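Local coordinates for protein ethanolamine kinase Pv091845 (Plasmodium vivax, PDB 2QG7) that probably phosphorylates ethanolamine, the first step of phosphatidylethanolamine synthesis from ethanolamine, as a member of the choline/ethanolamine kinase family, at residues D[87-92]-D[109-115]; D[135-141]-D[176-182]. All blocks are in the same frame, centred on the assembly; numbering follows the deposited sequence.

Interaction 1. Residues D[87-92]-D[109-115]; sequences LYIYCK and DSLEFQI
Phe113 pushes its ring up from the edge strand 112-116 against helix 84-98, where Cys91 and Lys92 receive it. The CB of Cys91 sits over one ring face, a CH-pi contact 4.0 Å from the Phe113 centroid, and the carbonyl O of Tyr88 lies over the same face, also toward the rim. Cysteine suits this place, being small enough to let the ring close to the helix backbone. Lys92 adds its CG, 3.5 Å from Phe113 CE1. Tyr88 passes Phe113 in the opposite direction: its own face rests on Phe113 CB, with CD2 of Tyr88 3.5 Å from that carbon. With CG anti to the carbonyl carbon (chi1 -61°), Tyr88 reaches down to the strand backbone, where Ile115 N, near the plane of the ring at its edge, donates to Tyr88 OH at 3.3 Å and 160°. Leu87 CD2 meets Ile115 CD1 at 3.9 Å, extending the apolar layer. The solvent side is looser: Lys92 bends at chi3 to bring NZ to OD2 of the exposed Asp109, a long salt bridge of 3.6 Å. Apolar packing and one phenol bond therefore fix the helix on the strand, while the outlying ion pair probably adds little.

Interaction 2. Residues D[135-141]-D[176-182]; sequences KYLIRLY and NGRIEEF
Two neighbouring antiparallel strands of the five-stranded sheet in the kinase-like N-terminal lobe, 136-141 and 177-181, make this contact. Leu137 with Glu180 and Arg139 with Arg178 are hydrogen-bonded pairs; Ile138 with Ile179 is a non-hydrogen-bonded pair between them. On the face bearing Arg139, Arg178 and Glu180, a salt-bridge network forms. Arg139 grips the carboxylate side-on, NE to Glu180 OE1 at 3.1 Å and NH1 to Glu180 OE2 at 2.8 Å. The same OE1 takes Arg178 NH2 at 3.0 Å, nearly along its C-O axis. Glu180 CG lies between its own backbone N and carbonyl carbon (chi1 64°), and the chain runs out extended from there to both arginines; its charge probably offsets the closeness of Arg139 NE and Arg178 NH2. At the Tyr141 end Gly177 CA makes a CH-pi contact, 3.6 Å from the Tyr141 ring centroid. Gly177 CA also comes within 3.0 Å of Arg139 O, a closeness that suits a residue with no side chain. At the Lys135 end, Lys135 CB lies 3.7 Å from Phe182 CD2. Arg178 also pairs with Glu154 of helix 151-163. Strands 122-128 and 170-174 flank the pair, and helix 84-98 packs on the face of Ile138, Leu140 and Ile179.

How the interactions relate
Both contacts involve the same five-stranded sheet. Interaction 1 holds helix 84-98 to the edge strand 112-116 and is partly buried, whereas interaction 2 joins inner strands and is largely buried. The helix connects them: Leu87 and Tyr90 pack on Leu140, and Cys91 O lies against Ile138. Their chemistry follows their places. At the edge, aromatic and aliphatic groups do most of the work, with charge confined to the solvent side. Between the inner strands, backbone bonds set the spacing and buried charges are gathered into a network on the face carrying Arg139, so that the helix of interaction 1 and the charged network of interaction 2 lie on opposite faces of the sheet.

Interaction 1. Residues D[87-92]-D[109-115]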
# COMPACT_ATOMS: atom_id res chain seq x y z
N LEU D 87 7.96 8.58 31.38
CA LEU D 87 6.64 7.93 31.36
C LEU D 87 6.30 7.27 32.69
O LEU D 87 5.26 7.59 33.30
CB LEU D 87 6.60 6.88 30.24
CG LEU D 87 5.42 5.92 30.21
CD1 LEU D 87 4.11 6.68 29.87
CD2 LEU D 87 5.69 4.83 29.22
N TYR D 88 7.21 6.40 33.15
CA TYR D 88 7.09 5.68 34.40
C TYR D 88 7.00 6.58 35.62
O TYR D 88 6.34 6.23 36.59
CB TYR D 88 8.25 4.68 34.57
CG TYR D 88 8.35 3.61 33.51
CD1 TYR D 88 9.55 2.96 33.26
CD2 TYR D 88 7.23 3.22 32.76
CE1 TYR D 88 9.64 1.95 32.27
CE2 TYR D 88 7.32 2.21 31.77
CZ TYR D 88 8.52 1.59 31.54
OH TYR D 88 8.59 0.62 30.57
N ILE D 89 7.69 7.72 35.58
CA ILE D 89 7.58 8.72 36.66
C ILE D 89 6.16 9.33 36.65
O ILE D 89 5.53 9.50 37.71
CB ILE D 89 8.64 9.84 36.53
CG1 ILE D 89 10.06 9.28 36.69
CG2 ILE D 89 8.38 10.98 37.52
CD1 ILE D 89 11.15 10.16 36.09
N TYR D 90 5.67 9.65 35.44
CA TYR D 90 4.30 10.14 35.27
C TYR D 90 3.30 9.11 35.80
O TYR D 90 2.32 9.46 36.46
CB TYR D 90 3.99 10.50 33.79
CG TYR D 90 2.73 11.36 33.64
CD1 TYR D 90 2.75 12.74 33.91
CD2 TYR D 90 1.50 10.79 33.26
CE1 TYR D 90 1.61 13.52 33.81
CE2 TYR D 90 0.35 11.57 33.14
CZ TYR D 90 0.41 12.94 33.41
OH TYR D 90 -0.73 13.71 33.30
N CYS D 91 3.60 7.85 35.53
CA CYS D 91 2.83 6.71 36.01
C CYS D 91 2.84 6.52 37.52
O CYS D 91 1.83 6.10 38.08
CB CYS D 91 3.28 5.43 35.32
SG CYS D 91 2.69 5.39 33.63
N LYS D 92 3.96 6.82 38.16
CA LYS D 92 4.05 6.80 39.62
C LYS D 92 3.11 7.81 40.24
O LYS D 92 2.59 7.57 41.32
CB LYS D 92 5.47 7.15 40.09
CG LYS D 92 6.45 6.00 40.11
CD LYS D 92 7.86 6.52 40.38
CE LYS D 92 8.08 6.78 41.86
NZ LYS D 92 9.52 7.12 42.13
N ASP D 109 6.29 2.91 46.29
CA ASP D 109 6.79 3.28 44.96
C ASP D 109 7.80 2.19 44.56
O ASP D 109 8.85 2.45 43.89
CB ASP D 109 7.40 4.69 44.96
CG ASP D 109 8.67 4.81 45.81
OD1 ASP D 109 8.75 4.14 46.87
OD2 ASP D 109 9.59 5.59 45.43
N SER D 110 7.45 0.96 44.99
CA SER D 110 8.13 -0.27 44.59
C SER D 110 7.30 -0.97 43.51
O SER D 110 7.35 -2.21 43.36
CB SER D 110 8.30 -1.20 45.81
OG SER D 110 8.93 -0.52 46.89
N LEU D 111 6.54 -0.17 42.76
CA LEU D 111 5.69 -0.71 41.71
C LEU D 111 6.53 -0.91 40.46
O LEU D 111 7.36 -0.08 40.11
CB LEU D 111 4.51 0.22 41.42
CG LEU D 111 3.57 0.64 42.56
CD1 LEU D 111 2.95 1.99 42.25
CD2 LEU D 111 2.49 -0.41 42.80
N GLU D 112 6.32 -2.06 39.81
CA GLU D 112 6.95 -2.38 38.55
C GLU D 112 6.10 -1.82 37.41
O GLU D 112 4.92 -2.13 37.32
CB GLU D 112 7.08 -3.91 38.42
CG GLU D 112 8.35 -4.52 39.04
CD GLU D 112 9.53 -4.57 38.06
OE1 GLU D 112 9.82 -3.54 37.37
OE2 GLU D 112 10.16 -5.66 37.99
N PHE D 113 6.70 -0.99 36.56
CA PHE D 113 6.01 -0.45 35.40
C PHE D 113 6.56 -1.03 34.13
O PHE D 113 7.76 -1.04 33.92
CB PHE D 113 6.14 1.07 35.35
CG PHE D 113 5.46 1.76 36.47
CD1 PHE D 113 6.20 2.31 37.52
CD2 PHE D 113 4.06 1.86 36.48
CE1 PHE D 113 5.56 2.95 38.57
CE2 PHE D 113 3.41 2.50 37.53
CZ PHE D 113 4.17 3.05 38.58
N GLN D 114 5.66 -1.52 33.27
CA GLN D 114 6.04 -2.01 31.95
C GLN D 114 5.12 -1.49 30.82
O GLN D 114 3.91 -1.72 30.83
CB GLN D 114 6.18 -3.55 31.94
CG GLN D 114 6.85 -4.16 30.69
CD GLN D 114 8.06 -3.34 30.17
OE1 GLN D 114 8.07 -2.91 29.00
NE2 GLN D 114 9.08 -3.13 31.03
N ILE D 115 5.72 -0.78 29.87
CA ILE D 115 5.01 -0.33 28.67
C ILE D 115 4.63 -1.52 27.78
O ILE D 115 5.49 -2.26 27.29
CB ILE D 115 5.78 0.77 27.87
CG1 ILE D 115 4.85 1.37 26.78
CG2 ILE D 115 7.12 0.25 27.31
CD1 ILE D 115 5.50 2.55 26.03

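Interaction 2. Residues D[135-141]-D[176-182]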
# COMPACT_ATOMS: atom_id res chain seq x y z
N LYS D 135 -2.18 -6.58 39.91
CA LYS D 135 -1.83 -5.86 38.70
C LYS D 135 -2.92 -4.90 38.23
O LYS D 135 -4.11 -5.24 38.21
CB LYS D 135 -1.40 -6.82 37.60
CG LYS D 135 -0.31 -7.84 38.11
CD LYS D 135 0.14 -8.70 36.89
CE LYS D 135 1.19 -9.74 37.43
NZ LYS D 135 1.82 -10.46 36.12
N TYR D 136 -2.50 -3.69 37.88
CA TYR D 136 -3.37 -2.64 37.31
C TYR D 136 -2.85 -2.27 35.93
O TYR D 136 -1.81 -2.75 35.50
CB TYR D 136 -3.45 -1.41 38.23
CG TYR D 136 -3.86 -1.74 39.66
CD1 TYR D 136 -2.90 -2.02 40.65
CD2 TYR D 136 -5.21 -1.79 40.02
CE1 TYR D 136 -3.29 -2.34 41.95
CE2 TYR D 136 -5.60 -2.11 41.32
CZ TYR D 136 -4.64 -2.38 42.28
OH TYR D 136 -5.04 -2.68 43.56
N LEU D 137 -3.61 -1.42 35.23
CA LEU D 137 -3.25 -0.98 33.88
C LEU D 137 -3.50 0.52 33.77
O LEU D 137 -4.57 1.01 34.18
CB LEU D 137 -4.07 -1.75 32.84
CG LEU D 137 -3.77 -1.60 31.35
CD1 LEU D 137 -2.42 -2.21 31.02
CD2 LEU D 137 -4.86 -2.26 30.49
N ILE D 138 -2.51 1.25 33.25
CA ILE D 138 -2.71 2.66 33.01
C ILE D 138 -2.86 2.87 31.51
O ILE D 138 -2.04 2.41 30.72
CB ILE D 138 -1.59 3.55 33.59
CG1 ILE D 138 -1.46 3.35 35.10
CG2 ILE D 138 -1.87 5.03 33.28
CD1 ILE D 138 -0.31 4.11 35.72
N ARG D 139 -3.93 3.57 31.15
CA ARG D 139 -4.18 3.92 29.78
C ARG D 139 -4.14 5.43 29.65
O ARG D 139 -4.90 6.16 30.30
CB ARG D 139 -5.54 3.36 29.32
CG ARG D 139 -5.79 3.49 27.83
CD ARG D 139 -7.23 3.17 27.50
NE ARG D 139 -7.55 1.76 27.72
CZ ARG D 139 -7.28 0.77 26.86
NH1 ARG D 139 -7.63 -0.47 27.17
NH2 ARG D 139 -6.67 1.01 25.69
N LEU D 140 -3.22 5.88 28.81
CA LEU D 140 -3.01 7.30 28.56
C LEU D 140 -3.43 7.59 27.14
O LEU D 140 -2.94 6.96 26.19
CB LEU D 140 -1.54 7.68 28.79
CG LEU D 140 -0.97 7.48 30.21
CD1 LEU D 140 0.51 7.75 30.21
CD2 LEU D 140 -1.63 8.42 31.21
N TYR D 141 -4.36 8.52 26.99
CA TYR D 141 -4.92 8.87 25.68
C TYR D 141 -3.95 9.70 24.84
O TYR D 141 -3.13 10.45 25.39
CB TYR D 141 -6.25 9.62 25.83
CG TYR D 141 -7.25 9.06 26.84
CD1 TYR D 141 -7.39 7.67 27.02
CD2 TYR D 141 -8.07 9.93 27.58
CE1 TYR D 141 -8.30 7.17 27.94
CE2 TYR D 141 -8.99 9.44 28.49
CZ TYR D 141 -9.11 8.05 28.66
OH TYR D 141 -10.02 7.55 29.56
N ASN D 176 -7.07 12.78 30.87
CA ASN D 176 -6.04 12.38 29.92
C ASN D 176 -5.72 10.87 29.96
O ASN D 176 -4.83 10.37 29.26
CB ASN D 176 -4.80 13.30 30.07
CG ASN D 176 -3.99 13.00 31.33
OD1 ASN D 176 -2.90 12.46 31.24
ND2 ASN D 176 -4.52 13.33 32.50
N GLY D 177 -6.49 10.14 30.76
CA GLY D 177 -6.32 8.70 30.80
C GLY D 177 -7.18 8.06 31.83
O GLY D 177 -8.10 8.69 32.36
N ARG D 178 -6.88 6.80 32.13
CA ARG D 178 -7.62 6.06 33.16
C ARG D 178 -6.80 4.96 33.81
O ARG D 178 -5.75 4.54 33.29
CB ARG D 178 -8.90 5.44 32.56
CG ARG D 178 -8.61 4.25 31.63
CD ARG D 178 -9.87 3.54 31.24
NE ARG D 178 -10.54 4.23 30.16
CZ ARG D 178 -10.84 3.68 28.98
NH1 ARG D 178 -11.47 4.42 28.08
NH2 ARG D 178 -10.52 2.41 28.71
N ILE D 179 -7.31 4.46 34.95
CA ILE D 179 -6.73 3.29 35.61
C ILE D 179 -7.74 2.15 35.58
O ILE D 179 -8.87 2.26 36.10
CB ILE D 179 -6.28 3.55 37.09
CG1 ILE D 179 -5.44 4.83 37.21
CG2 ILE D 179 -5.49 2.35 37.61
CD1 ILE D 179 -5.24 5.34 38.66
N GLU D 180 -7.33 1.04 34.98
CA GLU D 180 -8.25 -0.07 34.74
C GLU D 180 -7.63 -1.39 35.15
O GLU D 180 -6.42 -1.50 35.39
CB GLU D 180 -8.72 -0.08 33.26
CG GLU D 180 -7.62 -0.33 32.24
CD GLU D 180 -8.05 -0.17 30.78
OE1 GLU D 180 -8.70 0.83 30.42
OE2 GLU D 180 -7.68 -1.04 29.96
N GLU D 181 -8.49 -2.40 35.24
CA GLU D 181 -8.16 -3.74 35.69
C GLU D 181 -7.32 -4.43 34.65
O GLU D 181 -7.68 -4.45 33.46
CB GLU D 181 -9.46 -4.53 35.90
CG GLU D 181 -9.32 -5.79 36.72
CD GLU D 181 -10.64 -6.58 36.84
OE1 GLU D 181 -10.60 -7.81 36.60
OE2 GLU D 181 -11.70 -5.99 37.20
N PHE D 182 -6.21 -5.00 35.09
CA PHE D 182 -5.35 -5.76 34.22
C PHE D 182 -5.97 -7.11 33.94
O PHE D 182 -6.52 -7.78 34.84
CB PHE D 182 -3.96 -5.93 34.84
CG PHE D 182 -3.03 -6.79 34.04
CD1 PHE D 182 -2.36 -6.27 32.92
CD2 PHE D 182 -2.80 -8.12 34.40
CE1 PHE D 182 -1.49 -7.08 32.17
CE2 PHE D 182 -1.93 -8.92 33.67
CZ PHE D 182 -1.28 -8.41 32.55
O HOH W 1 -6.50 -5.01 38.37